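Local coordinates for periplasmic binding protein (Pseudomonas aeruginosa, PDB 2R79) that binds heme in the periplasm and probably hands it to an inner-membrane ABC transporter for uptake, at residues Arg48-Glu53 and Pro73-Leu78; Glu67-Pro72 and Val85-Ala90; Gln3-Ala8 and Ile62-Glu67. All blocks are in the same frame, centred on the assembly; numbering follows the deposited sequence.

Contact 1: Arg48-Glu53 and Pro73-Leu78; sequences RQLAAE and PVLKQL. With HEM (protoporphyrin IX containing Fe), chain D.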
loop_
_atom_site.group_PDB
_atom_site.type_symbol
_atom_site.label_atom_id
_atom_site.label_comp_id
_atom_site.label_asym_id
_atom_site.label_seq_id
_atom_site.Cartn_x
_atom_site.Cartn_y
_atom_site.Cartn_z
ATOM N N ARG A 48 -29.281 0.012 17.894
ATOM C CA ARG A 48 -30.692 0.381 17.975
ATOM C C ARG A 48 -31.613 -0.745 17.507
ATOM O O ARG A 48 -32.831 -0.683 17.700
ATOM C CB ARG A 48 -30.958 1.641 17.146
ATOM C CG ARG A 48 -30.209 2.881 17.627
ATOM C CD ARG A 48 -30.422 4.059 16.683
ATOM N NE ARG A 48 -29.477 5.150 16.921
ATOM C CZ ARG A 48 -29.603 6.070 17.874
ATOM N NH1 ARG A 48 -30.645 6.047 18.696
ATOM N NH2 ARG A 48 -28.684 7.018 18.001
ATOM N N GLN A 49 -31.028 -1.775 16.902
ATOM C CA GLN A 49 -31.801 -2.907 16.400
ATOM C C GLN A 49 -31.114 -4.245 16.690
ATOM O O GLN A 49 -30.819 -5.016 15.775
ATOM C CB GLN A 49 -32.022 -2.738 14.894
ATOM C CG GLN A 49 -32.916 -1.557 14.534
ATOM C CD GLN A 49 -32.765 -1.135 13.086
ATOM O OE1 GLN A 49 -32.807 -1.968 12.182
ATOM N NE2 GLN A 49 -32.598 0.163 12.857
ATOM N N LEU A 50 -30.878 -4.518 17.971
ATOM C CA LEU A 50 -30.211 -5.750 18.379
ATOM C C LEU A 50 -30.927 -7.030 17.980
ATOM O O LEU A 50 -32.159 -7.093 17.927
ATOM C CB LEU A 50 -29.991 -5.770 19.893
ATOM C CG LEU A 50 -29.012 -4.756 20.478
ATOM C CD1 LEU A 50 -28.900 -4.980 21.977
ATOM C CD2 LEU A 50 -27.651 -4.906 19.817
ATOM N N ALA A 51 -30.123 -8.053 17.705
ATOM C CA ALA A 51 -30.619 -9.367 17.327
ATOM C C ALA A 51 -30.650 -10.218 18.592
ATOM O O ALA A 51 -29.601 -10.626 19.089
ATOM C CB ALA A 51 -29.686 -9.998 16.290
ATOM N N ALA A 52 -31.847 -10.472 19.116
ATOM C CA ALA A 52 -31.992 -11.272 20.327
ATOM C C ALA A 52 -31.237 -12.593 20.201
ATOM O O ALA A 52 -30.336 -12.886 20.989
ATOM C CB ALA A 52 -33.465 -11.535 20.606
ATOM N N GLU A 53 -31.612 -13.386 19.202
ATOM C CA GLU A 53 -30.973 -14.674 18.956
ATOM C C GLU A 53 -29.455 -14.512 18.817
ATOM O O GLU A 53 -28.687 -15.409 19.166
ATOM C CB GLU A 53 -31.564 -15.303 17.688
ATOM C CG GLU A 53 -30.852 -16.557 17.194
ATOM C CD GLU A 53 -31.476 -17.124 15.921
ATOM O OE1 GLU A 53 -31.702 -16.346 14.967
ATOM O OE2 GLU A 53 -31.733 -18.348 15.873
ATOM N N PRO A 73 -38.634 -4.169 23.245
ATOM C CA PRO A 73 -39.108 -5.549 23.373
ATOM C C PRO A 73 -37.992 -6.590 23.340
ATOM O O PRO A 73 -38.038 -7.574 24.081
ATOM C CB PRO A 73 -40.082 -5.689 22.205
ATOM C CG PRO A 73 -39.535 -4.737 21.190
ATOM C CD PRO A 73 -39.188 -3.538 22.035
ATOM N N VAL A 74 -36.991 -6.370 22.491
ATOM C CA VAL A 74 -35.874 -7.304 22.377
ATOM C C VAL A 74 -35.054 -7.327 23.668
ATOM O O VAL A 74 -34.628 -8.391 24.119
ATOM C CB VAL A 74 -34.951 -6.953 21.166
ATOM C CG1 VAL A 74 -34.150 -5.701 21.447
ATOM C CG2 VAL A 74 -34.020 -8.111 20.868
ATOM N N LEU A 75 -34.842 -6.157 24.267
ATOM C CA LEU A 75 -34.084 -6.079 25.512
ATOM C C LEU A 75 -34.854 -6.808 26.613
ATOM O O LEU A 75 -34.261 -7.468 27.469
ATOM C CB LEU A 75 -33.855 -4.617 25.921
ATOM C CG LEU A 75 -32.957 -3.745 25.034
ATOM C CD1 LEU A 75 -32.941 -2.324 25.577
ATOM C CD2 LEU A 75 -31.546 -4.313 24.989
ATOM N N LYS A 76 -36.179 -6.692 26.576
ATOM C CA LYS A 76 -37.031 -7.340 27.565
ATOM C C LYS A 76 -36.955 -8.860 27.475
ATOM O O LYS A 76 -36.732 -9.533 28.483
ATOM C CB LYS A 76 -38.483 -6.879 27.400
ATOM C CG LYS A 76 -38.683 -5.390 27.667
ATOM C CD LYS A 76 -38.255 -5.011 29.085
ATOM C CE LYS A 76 -38.217 -3.500 29.276
ATOM N NZ LYS A 76 -39.532 -2.867 28.980
ATOM N N GLN A 77 -37.134 -9.405 26.275
ATOM C CA GLN A 77 -37.070 -10.852 26.115
ATOM C C GLN A 77 -35.692 -11.350 26.535
ATOM O O GLN A 77 -35.551 -12.480 27.007
ATOM C CB GLN A 77 -37.368 -11.265 24.666
ATOM C CG GLN A 77 -36.308 -10.887 23.644
ATOM C CD GLN A 77 -36.585 -11.487 22.267
ATOM O OE1 GLN A 77 -36.663 -12.709 22.112
ATOM N NE2 GLN A 77 -36.733 -10.626 21.263
ATOM N N LEU A 78 -34.680 -10.501 26.373
ATOM C CA LEU A 78 -33.323 -10.869 26.760
ATOM C C LEU A 78 -33.234 -10.996 28.273
ATOM O O LEU A 78 -32.662 -11.955 28.794
ATOM C CB LEU A 78 -32.311 -9.826 26.273
ATOM C CG LEU A 78 -31.977 -9.813 24.782
ATOM C CD1 LEU A 78 -30.863 -8.816 24.518
ATOM C CD2 LEU A 78 -31.554 -11.201 24.342
HETATM C CHA HEM D . -30.596 4.455 12.005
HETATM C CHB HEM D . -26.069 2.649 11.310
HETATM C CHC HEM D . -24.213 6.448 13.697
HETATM C CHD HEM D . -28.690 8.211 14.476
HETATM C C1A HEM D . -29.526 3.609 11.600
HETATM C C2A HEM D . -29.640 2.404 10.789
HETATM C C3A HEM D . -28.378 1.898 10.632
HETATM C C4A HEM D . -27.474 2.798 11.302
HETATM C CMA HEM D . -27.983 0.596 9.929
HETATM C CAA HEM D . -30.894 1.777 10.178
HETATM C CBA HEM D . -31.268 2.346 8.812
HETATM C CGA HEM D . -31.777 3.776 8.890
HETATM O O1A HEM D . -32.876 3.992 9.454
HETATM O O2A HEM D . -31.076 4.687 8.393
HETATM C C1B HEM D . -25.162 3.481 11.974
HETATM C C2B HEM D . -23.715 3.324 11.964
HETATM C C3B HEM D . -23.186 4.403 12.629
HETATM C C4B HEM D . -24.318 5.205 13.059
HETATM C CMB HEM D . -22.930 2.131 11.390
HETATM C CAB HEM D . -21.843 4.672 12.897
HETATM C CBB HEM D . -20.832 4.542 11.999
HETATM C C1C HEM D . -25.281 7.250 14.125
HETATM C C2C HEM D . -25.128 8.546 14.751
HETATM C C3C HEM D . -26.364 9.077 14.926
HETATM C C4C HEM D . -27.298 8.052 14.487
HETATM C CMC HEM D . -23.823 9.205 15.171
HETATM C CAC HEM D . -26.637 10.407 15.248
HETATM C CBC HEM D . -27.018 10.826 16.479
HETATM C C1D HEM D . -29.594 7.319 13.906
HETATM C C2D HEM D . -31.012 7.570 13.846
HETATM C C3D HEM D . -31.564 6.522 13.196
HETATM C C4D HEM D . -30.475 5.631 12.784
HETATM C CMD HEM D . -31.761 8.771 14.418
HETATM C CAD HEM D . -33.077 6.336 13.093
HETATM C CBD HEM D . -33.673 5.153 13.857
HETATM C CGD HEM D . -33.551 5.272 15.376
HETATM O O1D HEM D . -34.043 4.359 16.076
HETATM O O2D HEM D . -32.973 6.267 15.874
HETATM N NA HEM D . -28.182 3.826 11.934
HETATM N NB HEM D . -25.536 4.614 12.698
HETATM N NC HEM D . -26.624 6.935 13.974
HETATM N ND HEM D . -29.258 6.121 13.266
HETATM FE FE HEM D . -27.427 5.271 13.122
#

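Contact 2: Glu67-Pro72 and Val85-Ala90; sequences EEMGPP and VETLSA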
loop_
_atom_site.group_PDB
_atom_site.type_symbol
_atom_site.label_atom_id
_atom_site.label_comp_id
_atom_site.label_asym_id
_atom_site.label_seq_id
_atom_site.Cartn_x
_atom_site.Cartn_y
_atom_site.Cartn_z
ATOM N N GLU A 67 -28.995 4.375 26.465
ATOM C CA GLU A 67 -30.417 4.590 26.226
ATOM C C GLU A 67 -30.754 4.265 24.778
ATOM O O GLU A 67 -31.832 3.752 24.487
ATOM C CB GLU A 67 -30.797 6.049 26.497
ATOM C CG GLU A 67 -30.515 6.534 27.900
ATOM C CD GLU A 67 -29.049 6.438 28.268
ATOM O OE1 GLU A 67 -28.208 6.971 27.512
ATOM O OE2 GLU A 67 -28.744 5.830 29.320
ATOM N N GLU A 68 -29.829 4.575 23.873
ATOM C CA GLU A 68 -30.039 4.332 22.449
ATOM C C GLU A 68 -29.953 2.865 22.034
ATOM O O GLU A 68 -29.998 2.549 20.846
ATOM C CB GLU A 68 -29.072 5.186 21.613
ATOM C CG GLU A 68 -27.622 5.145 22.047
ATOM C CD GLU A 68 -26.818 6.322 21.506
ATOM O OE1 GLU A 68 -27.244 7.476 21.727
ATOM O OE2 GLU A 68 -25.760 6.097 20.871
ATOM N N MET A 69 -29.833 1.972 23.012
ATOM C CA MET A 69 -29.778 0.542 22.726
ATOM C C MET A 69 -31.206 0.006 22.723
ATOM O O MET A 69 -31.994 0.324 23.613
ATOM C CB MET A 69 -28.952 -0.197 23.785
ATOM C CG MET A 69 -29.131 -1.713 23.755
ATOM S SD MET A 69 -28.064 -2.593 24.916
ATOM C CE MET A 69 -28.780 -2.111 26.500
ATOM N N GLY A 70 -31.535 -0.799 21.718
ATOM C CA GLY A 70 -32.872 -1.354 21.627
ATOM C C GLY A 70 -33.059 -2.295 20.450
ATOM O O GLY A 70 -32.081 -2.813 19.907
ATOM N N PRO A 71 -34.310 -2.530 20.019
ATOM C CA PRO A 71 -35.541 -1.960 20.579
ATOM C C PRO A 71 -35.863 -2.474 21.985
ATOM O O PRO A 71 -35.225 -3.399 22.480
ATOM C CB PRO A 71 -36.593 -2.370 19.556
ATOM C CG PRO A 71 -36.103 -3.715 19.124
ATOM C CD PRO A 71 -34.623 -3.468 18.926
ATOM N N PRO A 72 -36.858 -1.866 22.648
ATOM C CA PRO A 72 -37.274 -2.256 24.000
ATOM C C PRO A 72 -37.758 -3.703 24.149
ATOM O O PRO A 72 -37.355 -4.405 25.076
ATOM C CB PRO A 72 -38.368 -1.243 24.326
ATOM C CG PRO A 72 -37.905 -0.022 23.596
ATOM C CD PRO A 72 -37.495 -0.595 22.258
ATOM N N VAL A 85 -28.757 -7.367 31.786
ATOM C CA VAL A 85 -28.708 -6.178 30.939
ATOM C C VAL A 85 -28.463 -4.901 31.733
ATOM O O VAL A 85 -29.273 -4.519 32.580
ATOM C CB VAL A 85 -30.019 -6.013 30.142
ATOM C CG1 VAL A 85 -30.001 -4.710 29.366
ATOM C CG2 VAL A 85 -30.194 -7.182 29.198
ATOM N N GLU A 86 -27.343 -4.243 31.452
ATOM C CA GLU A 86 -26.987 -3.001 32.127
ATOM C C GLU A 86 -27.143 -1.826 31.170
ATOM O O GLU A 86 -26.820 -1.929 29.986
ATOM C CB GLU A 86 -25.539 -3.051 32.611
ATOM C CG GLU A 86 -25.246 -4.090 33.671
ATOM C CD GLU A 86 -25.991 -3.839 34.963
ATOM O OE1 GLU A 86 -26.019 -2.675 35.418
ATOM O OE2 GLU A 86 -26.534 -4.809 35.533
ATOM N N THR A 87 -27.630 -0.705 31.683
ATOM C CA THR A 87 -27.804 0.471 30.849
ATOM C C THR A 87 -26.984 1.626 31.389
ATOM O O THR A 87 -27.241 2.123 32.481
ATOM C CB THR A 87 -29.278 0.902 30.780
ATOM O OG1 THR A 87 -30.053 -0.149 30.186
ATOM C CG2 THR A 87 -29.424 2.168 29.939
ATOM N N LEU A 88 -25.975 2.032 30.629
ATOM C CA LEU A 88 -25.138 3.147 31.032
ATOM C C LEU A 88 -25.702 4.399 30.389
ATOM O O LEU A 88 -26.714 4.334 29.692
ATOM C CB LEU A 88 -23.684 2.920 30.610
ATOM C CG LEU A 88 -22.923 1.981 31.551
ATOM C CD1 LEU A 88 -23.541 0.596 31.509
ATOM C CD2 LEU A 88 -21.469 1.919 31.145
ATOM N N SER A 89 -25.053 5.534 30.620
ATOM C CA SER A 89 -25.530 6.803 30.085
ATOM C C SER A 89 -24.806 7.293 28.835
ATOM O O SER A 89 -23.576 7.279 28.766
ATOM C CB SER A 89 -25.444 7.875 31.170
ATOM O OG SER A 89 -25.850 9.135 30.671
ATOM N N ALA A 90 -25.582 7.742 27.854
ATOM C CA ALA A 90 -25.020 8.263 26.611
ATOM C C ALA A 90 -25.000 9.786 26.646
ATOM O O ALA A 90 -24.574 10.430 25.694
ATOM C CB ALA A 90 -25.837 7.780 25.421
#

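Contact 3: Gln3-Ala8 and Ile62-Glu67; sequences QRWVSA and ILIGTE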
loop_
_atom_site.group_PDB
_atom_site.type_symbol
_atom_site.label_atom_id
_atom_site.label_comp_id
_atom_site.label_asym_id
_atom_site.label_seq_id
_atom_site.Cartn_x
_atom_site.Cartn_y
_atom_site.Cartn_z
ATOM N N GLN A 3 -17.737 -12.589 33.034
ATOM C CA GLN A 3 -16.605 -13.012 32.213
ATOM C C GLN A 3 -16.841 -12.859 30.718
ATOM O O GLN A 3 -15.901 -12.632 29.957
ATOM C CB GLN A 3 -16.252 -14.467 32.513
ATOM C CG GLN A 3 -15.815 -14.703 33.939
ATOM C CD GLN A 3 -14.643 -13.839 34.331
ATOM O OE1 GLN A 3 -13.569 -13.927 33.737
ATOM N NE2 GLN A 3 -14.841 -12.993 35.337
ATOM N N ARG A 4 -18.089 -13.008 30.292
ATOM C CA ARG A 4 -18.420 -12.872 28.880
ATOM C C ARG A 4 -19.301 -11.644 28.681
ATOM O O ARG A 4 -20.442 -11.599 29.138
ATOM C CB ARG A 4 -19.141 -14.120 28.368
ATOM C CG ARG A 4 -18.389 -15.433 28.601
ATOM C CD ARG A 4 -18.838 -16.500 27.604
ATOM N NE ARG A 4 -17.884 -16.633 26.505
ATOM C CZ ARG A 4 -18.219 -16.807 25.231
ATOM N NH1 ARG A 4 -19.494 -16.866 24.880
ATOM N NH2 ARG A 4 -17.275 -16.926 24.305
ATOM N N TRP A 5 -18.756 -10.651 27.990
ATOM C CA TRP A 5 -19.460 -9.399 27.739
ATOM C C TRP A 5 -19.835 -9.181 26.283
ATOM O O TRP A 5 -19.079 -9.518 25.375
ATOM C CB TRP A 5 -18.591 -8.207 28.142
ATOM C CG TRP A 5 -18.236 -8.090 29.584
ATOM C CD1 TRP A 5 -17.744 -9.069 30.398
ATOM C CD2 TRP A 5 -18.249 -6.889 30.364
ATOM N NE1 TRP A 5 -17.443 -8.551 31.637
ATOM C CE2 TRP A 5 -17.744 -7.214 31.642
ATOM C CE3 TRP A 5 -18.635 -5.567 30.104
ATOM C CZ2 TRP A 5 -17.614 -6.265 32.661
ATOM C CZ3 TRP A 5 -18.505 -4.622 31.115
ATOM C CH2 TRP A 5 -17.997 -4.976 32.381
ATOM N N VAL A 6 -21.010 -8.606 26.075
ATOM C CA VAL A 6 -21.461 -8.242 24.743
ATOM C C VAL A 6 -21.715 -6.745 24.908
ATOM O O VAL A 6 -22.379 -6.325 25.860
ATOM C CB VAL A 6 -22.750 -8.969 24.339
ATOM C CG1 VAL A 6 -23.387 -8.276 23.147
ATOM C CG2 VAL A 6 -22.421 -10.405 23.971
ATOM N N SER A 7 -21.164 -5.939 24.007
ATOM C CA SER A 7 -21.318 -4.500 24.127
ATOM C C SER A 7 -21.929 -3.804 22.922
ATOM O O SER A 7 -21.524 -4.038 21.776
ATOM C CB SER A 7 -19.963 -3.870 24.448
ATOM O OG SER A 7 -20.069 -2.464 24.537
ATOM N N ALA A 8 -22.899 -2.938 23.205
ATOM C CA ALA A 8 -23.598 -2.160 22.188
ATOM C C ALA A 8 -23.322 -0.682 22.435
ATOM O O ALA A 8 -23.651 -0.149 23.492
ATOM C CB ALA A 8 -25.085 -2.428 22.259
ATOM N N ILE A 62 -23.203 -10.660 30.619
ATOM C CA ILE A 62 -23.684 -9.296 30.729
ATOM C C ILE A 62 -23.794 -8.594 29.389
ATOM O O ILE A 62 -22.989 -8.807 28.489
ATOM C CB ILE A 62 -22.759 -8.462 31.650
ATOM C CG1 ILE A 62 -23.261 -7.018 31.740
ATOM C CG2 ILE A 62 -21.336 -8.496 31.125
ATOM C CD1 ILE A 62 -22.454 -6.147 32.687
ATOM N N LEU A 63 -24.820 -7.766 29.264
ATOM C CA LEU A 63 -25.042 -6.989 28.060
ATOM C C LEU A 63 -25.062 -5.531 28.498
ATOM O O LEU A 63 -25.855 -5.152 29.359
ATOM C CB LEU A 63 -26.383 -7.347 27.409
ATOM C CG LEU A 63 -26.822 -6.389 26.290
ATOM C CD1 LEU A 63 -25.754 -6.338 25.207
ATOM C CD2 LEU A 63 -28.150 -6.837 25.705
ATOM N N ILE A 64 -24.180 -4.722 27.923
ATOM C CA ILE A 64 -24.132 -3.313 28.272
ATOM C C ILE A 64 -24.484 -2.447 27.069
ATOM O O ILE A 64 -24.199 -2.799 25.922
ATOM C CB ILE A 64 -22.730 -2.896 28.807
ATOM C CG1 ILE A 64 -21.671 -3.046 27.715
ATOM C CG2 ILE A 64 -22.347 -3.762 30.005
ATOM C CD1 ILE A 64 -20.299 -2.549 28.133
ATOM N N GLY A 65 -25.119 -1.316 27.346
ATOM C CA GLY A 65 -25.507 -0.392 26.297
ATOM C C GLY A 65 -26.018 0.883 26.931
ATOM O O GLY A 65 -26.046 0.998 28.157
ATOM N N THR A 66 -26.418 1.847 26.106
ATOM C CA THR A 66 -26.939 3.101 26.628
ATOM C C THR A 66 -28.438 3.172 26.364
ATOM O O THR A 66 -29.075 2.157 26.079
ATOM C CB THR A 66 -26.260 4.320 25.963
ATOM O OG1 THR A 66 -26.613 4.368 24.575
ATOM C CG2 THR A 66 -24.747 4.231 26.097
ATOM N N GLU A 67 -28.995 4.375 26.465
ATOM C CA GLU A 67 -30.417 4.590 26.226
ATOM C C GLU A 67 -30.754 4.265 24.778
ATOM O O GLU A 67 -31.832 3.752 24.487
ATOM C CB GLU A 67 -30.797 6.049 26.497
ATOM C CG GLU A 67 -30.515 6.534 27.900
ATOM C CD GLU A 67 -29.049 6.438 28.268
ATOM O OE1 GLU A 67 -28.208 6.971 27.512
ATOM O OE2 GLU A 67 -28.744 5.830 29.320
HETATM O O HOH W 1 -25.601 1.960 23.373
#

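Contact 1: Arg48-Glu53 and Pro73-Leu78
Segment 48-53 runs from the heme, at R48, to helix 72-80, which it meets with L50 and A52. From CB of R48 the side chain leaves with CG anti to the carbonyl carbon (chi1 -63°) and runs extended to NE, carrying CD to 3.5 Å from heme O2D, a propionate oxygen. NE lies 3.7 Å from heme C1D and is hydrogen-bonded to the hydroxyl of Y46, the axial ligand of the iron, so R48 is probably a second-shell residue that positions and polarises that oxygen. Beyond it, NH1 is 3.7 Å from O2D, while NH2 comes to 3.7 Å from the meso carbon CHD; with chi4 at -81° the guanidinium is tilted against the porphyrin, C2D of ring D over one of its faces. Q49 follows with NE2 beside heme CAA.

Further along, the chain turns to the helix. A52 CB is the close point, touching V74 CG2 at 3.5 Å and standing over the face of the Q77 amide, 3.5 Å from NE2. L50 CD1 crosses L75 CD2 obliquely at 4.1 Å, and L78 CD2 meets A52 CB at 4.2 Å. The joint is largely apolar. A51 N-caps helix 52-56, whose start is held against helix 72-80 by A52, while L78 reaches on to V55 and L56.

Contact 2: Glu67-Pro72 and Val85-Ala90
A glutamate side chain joining two loops, backed by a small apolar touch, makes up this contact at the C-terminal ends of neighbouring parallel strands 62-65 and 85-87. E67 has the largest share. Its chain bends at chi2 (60°), which folds the carboxylate across to the 88-90 backbone. There OE1 accepts the backbone N-H of A90 at 2.8 Å through its syn lone pair, in a moderately bent bond (148° at the hydrogen). The other oxygen, OE2, comes to 2.5 Å from L88 O, a spacing consistent with an acid that holds its proton. A90 CB packs 3.3 Å from E67 OE1 and meets E68 OE1 more distantly, at 4.0 Å.

E68 itself is turned to other partners: OE2 is hydrogen-bonded to Q47 NE2 and to G242 N. M69, extended as far as SD and bent at chi3, brings CE to 4.1 Å from V85 CG1, the two side chains crossing obliquely, and close to E86 O as well. Strand 62-65, helix 72-80 and strand 85-87 form a beta-alpha-beta crossover of a parallel sheet, as expected in a lobe of a metal-chelate periplasmic binding protein; here E67 ties the loop leaving the first strand to the one leaving the second.

Contact 3: Gln3-Ala8 and Ile62-Glu67
W5 sets CG anti to its carbonyl carbon (chi1 -64°), while in I62 it is CG1 that lies anti to the backbone N (chi1 179°), leaving CG2 in the crowded position between N and carbonyl carbon. These torsions place I62 CG2 over the five-membered ring of the indole: it sits 3.5 Å from the centroid of that W5 ring and only 12° off the ring normal, a CH-pi contact. I64 holds CG1 in the crowded position and sends CD1 to the edge of the indole, in its plane, 4.0 Å from W5 CE3. That methyl also touches S7 OG, which is hydrogen-bonded to S13 OG; W5 NE1 is hydrogen-bonded to P2 O. On the opposite face of the sheet V6 CG1 and L63 CD1 cross obliquely at 3.7 Å.

The strands run parallel, W5 pairing with I62, V6 with L63 and S7 with I64. Four backbone hydrogen bonds alternate between them, from I62 N to R4 O at 3.3 Å, through V6 N to I62 O and I64 N to V6 O, to A8 N donating to I64 O at 3.0 Å. Beyond the last of these one bound water bridges the strands, donating to A8 O at 2.9 Å and accepting from T66 N at 2.9 Å. Direct bonds and water together keep these backbone groups satisfied between two buried, largely apolar faces.

All three contacts belong to the lobe that supplies the axial tyrosine Y46. Contacts 2 and 3 share E67 and one sheet, their centres 9 Å apart: E86 N lies 2.7 Å from L63 O and L88 N 2.7 Å from G65 O, probable hydrogen bonds that add strand 85-87 to the pair of contact 3. L63 also joins contacts 1 and 3, its CD2 lying 3.6 Å from L78 CD1. Contact 1 meets contact 2 through L50 N and G70 O (2.8 Å, probably hydrogen-bonded). The heme lies beside R48 and Q49, the end of segment 48-53 remote from helix 72-80, and about 6 Å from the E68 side chain; contact 3 does not touch it, though the A8 side chain is about 8 Å from that of Y46.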